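Local coordinates for protein 3-methyladenine dna-glycosylase (Archaeoglobus fulgidus, PDB 2JHN) that belongs to the HhH-GPD superfamily of base excision DNA repair proteins and also carries a TATA-box binding protein-like domain, at residues A[27-30]-A[35-38]. The protein carries 1 engineered substitution. Residues are numbered along the deposited sequence; the frame is centred on the assembly and turned at random. Where two conformers were deposited one is given.
Sequences PDVV and WRRA. With NA (sodium ion), chain F.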
ATOM      1  N   PRO A  27       1.383   0.225  10.508  1.00 15.92           N
ATOM      2  CA  PRO A  27       1.024  -0.512  11.726  1.00 14.74           C
ATOM      3  C   PRO A  27       1.081  -2.035  11.587  1.00 14.62           C
ATOM      4  O   PRO A  27       0.972  -2.737  12.610  1.00 14.87           O
ATOM      5  CB  PRO A  27      -0.417  -0.076  11.980  1.00 14.48           C
ATOM      6  CG  PRO A  27      -0.958   0.111  10.575  1.00 15.75           C
ATOM      7  CD  PRO A  27       0.172   0.663   9.777  1.00 15.22           C
ATOM      8  N   ASP A  28       1.235  -2.541  10.354  1.00 13.33           N
ATOM      9  CA  ASP A  28       1.168  -3.988  10.132  1.00 14.26           C
ATOM     10  C   ASP A  28       2.355  -4.664  10.812  1.00 13.17           C
ATOM     11  O   ASP A  28       3.487  -4.154  10.745  1.00 13.62           O
ATOM     12  CB  ASP A  28       1.241  -4.340   8.641  1.00 13.86           C
ATOM     13  CG  ASP A  28       0.273  -3.532   7.801  1.00 16.33           C
ATOM     14  OD1 ASP A  28      -0.628  -4.166   7.231  1.00 17.74           O
ATOM     15  OD2 ASP A  28       0.440  -2.278   7.732  1.00 20.75           O
ATOM     16  N   VAL A  29       2.080  -5.823  11.391  1.00 14.11           N
ATOM     17  CA  VAL A  29       3.109  -6.733  11.895  1.00 15.77           C
ATOM     18  C   VAL A  29       2.953  -8.090  11.227  1.00 15.66           C
ATOM     19  O   VAL A  29       1.843  -8.627  11.135  1.00 15.75           O
ATOM     20  CB  VAL A  29       3.042  -6.891  13.459  1.00 16.39           C
ATOM     21  CG1 VAL A  29       4.055  -7.931  13.956  1.00 17.58           C
ATOM     22  CG2 VAL A  29       3.350  -5.567  14.145  1.00 16.47           C
ATOM     23  N   VAL A  30       4.075  -8.621  10.760  1.00 16.23           N
ATOM     24  CA  VAL A  30       4.108  -9.952  10.181  1.00 17.14           C
ATOM     25  C   VAL A  30       5.145 -10.749  10.983  1.00 17.51           C
ATOM     26  O   VAL A  30       6.323 -10.385  11.045  1.00 17.41           O
ATOM     27  CB  VAL A  30       4.461  -9.915   8.688  1.00 16.59           C
ATOM     28  CG1 VAL A  30       4.461 -11.336   8.130  1.00 17.05           C
ATOM     29  CG2 VAL A  30       3.443  -9.037   7.921  1.00 16.75           C
ATOM     30  N   TRP A  35       0.101 -12.284   9.436  1.00 15.60           N
ATOM     31  CA  TRP A  35      -0.096 -10.840   9.325  1.00 14.74           C
ATOM     32  C   TRP A  35      -1.136 -10.369  10.342  1.00 14.32           C
ATOM     33  O   TRP A  35      -2.162 -11.040  10.540  1.00 14.42           O
ATOM     34  CB  TRP A  35      -0.593 -10.519   7.907  1.00 13.49           C
ATOM     35  CG  TRP A  35      -1.069  -9.097   7.681  1.00 14.54           C
ATOM     36  CD1 TRP A  35      -0.325  -8.040   7.249  1.00 13.81           C
ATOM     37  CD2 TRP A  35      -2.402  -8.603   7.862  1.00 12.97           C
ATOM     38  NE1 TRP A  35      -1.105  -6.913   7.169  1.00  9.68           N
ATOM     39  CE2 TRP A  35      -2.383  -7.225   7.536  1.00 10.32           C
ATOM     40  CE3 TRP A  35      -3.602  -9.182   8.306  1.00 13.42           C
ATOM     41  CZ2 TRP A  35      -3.519  -6.421   7.594  1.00 12.41           C
ATOM     42  CZ3 TRP A  35      -4.754  -8.366   8.378  1.00 13.68           C
ATOM     43  CH2 TRP A  35      -4.701  -7.001   8.016  1.00 12.25           C
ATOM     44  N   ARG A  36      -0.908  -9.206  10.957  1.00 14.21           N
ATOM     45  CA  ARG A  36      -1.937  -8.627  11.808  1.00 14.45           C
ATOM     46  C   ARG A  36      -1.886  -7.119  11.939  1.00 14.16           C
ATOM     47  O   ARG A  36      -0.824  -6.496  11.783  1.00 14.30           O
ATOM     48  CB  ARG A  36      -1.929  -9.249  13.230  1.00 14.45           C
ATOM     49  CG  ARG A  36      -0.795  -8.807  14.100  1.00 15.29           C
ATOM     50  CD  ARG A  36      -0.747  -9.684  15.395  1.00 16.09           C
ATOM     51  NE  ARG A  36       0.098  -9.026  16.378  1.00 20.32           N
ATOM     52  CZ  ARG A  36       1.398  -9.251  16.535  1.00 22.38           C
ATOM     53  NH1 ARG A  36       2.033 -10.161  15.805  1.00 23.08           N
ATOM     54  NH2 ARG A  36       2.070  -8.564  17.447  1.00 25.31           N
ATOM     55  N   ARG A  37      -3.052  -6.551  12.228  0.50 14.65           N
ATOM     56  CA  ARG A  37      -3.189  -5.138  12.594  0.50 15.27           C
ATOM     57  C   ARG A  37      -4.526  -4.886  13.249  0.50 15.54           C
ATOM     58  O   ARG A  37      -5.415  -5.741  13.223  0.50 15.19           O
ATOM     59  CB  ARG A  37      -2.998  -4.201  11.386  0.50 15.59           C
ATOM     60  CG  ARG A  37      -4.079  -4.219  10.352  0.50 16.56           C
ATOM     61  CD  ARG A  37      -3.676  -3.256   9.200  0.50 15.36           C
ATOM     62  NE  ARG A  37      -4.107  -1.872   9.430  0.50 15.65           N
ATOM     63  CZ  ARG A  37      -3.672  -0.817   8.731  0.50 16.14           C
ATOM     64  NH1 ARG A  37      -2.762  -0.958   7.761  0.50 16.17           N
ATOM     65  NH2 ARG A  37      -4.134   0.388   9.011  0.50 14.88           N
ATOM     66  N   ALA A  38      -4.654  -3.704  13.847  1.00 16.57           N
ATOM     67  CA  ALA A  38      -5.925  -3.256  14.378  1.00 18.10           C
ATOM     68  C   ALA A  38      -6.556  -2.445  13.250  1.00 19.91           C
ATOM     69  O   ALA A  38      -5.862  -1.675  12.549  1.00 19.82           O
ATOM     70  CB  ALA A  38      -5.718  -2.390  15.610  1.00 18.11           C
TER
HETATM   71 NA    NA F1299       5.552  -3.915   9.803  1.00 22.33          NA
HETATM   72  O   HOH W   1      -0.247  -4.826  14.135  1.00 15.77           O
HETATM   73  O   HOH W   2       5.239  -4.252   7.752  1.00 27.53           O
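The carboxylate of D28 is shared between two side chains of the neighbouring strand. Its OD1 accepts the indole N-H of W35 through the anti lone pair, with W35 NE1 2.8 Å from D28 OD1, and the hydrogen bond is moderately bent (149°). The Y79 hydroxyl also bonds OD1, which would suit a buried carboxylate oxygen, probably charged. R37 has two conformers, so its contacts are less certain; in one of them D28 OD2 forms a long salt bridge of 3.5 Å to R37 NH1, the carboxylate and guanidinium planes nearly perpendicular (84°), and R37 NH2 pairs with E120. P27, which follows a cis peptide bond, lays its CG over the centre of that guanidinium, 3.4 Å from R37 CZ, so the apolar CG of the puckered ring lies against the flat face of the cation.

Residues 29-31 and 34-41 form a beta hairpin at one margin of the antiparallel sheet in the TATA-box binding protein-like domain. V29 and R36 are its hydrogen-bonded pair, with V29 N to R36 O at 3.0 Å and R36 N to V29 O at 2.8 Å. Where the pairing ends, a water donates to both P27 O and R36 O, bridging the backbones. D28 O turns instead to the sodium ion, 2.3 Å away, joining L21, L24 and T26.

Side chains also meet on both faces of the hairpin. V29, branched at CB as strands accommodate well, sets CG1 anti to its backbone N (chi1 176°) and over a face of the cationic R36 guanidinium, V29 CG1 lying 3.5 Å from R36 NH1; E31 and K157 hold that group's nitrogens. On the other face, V30 CG2 meets the edge of the W35 indole at CD1 (4.0 Å), beside F19 and M16.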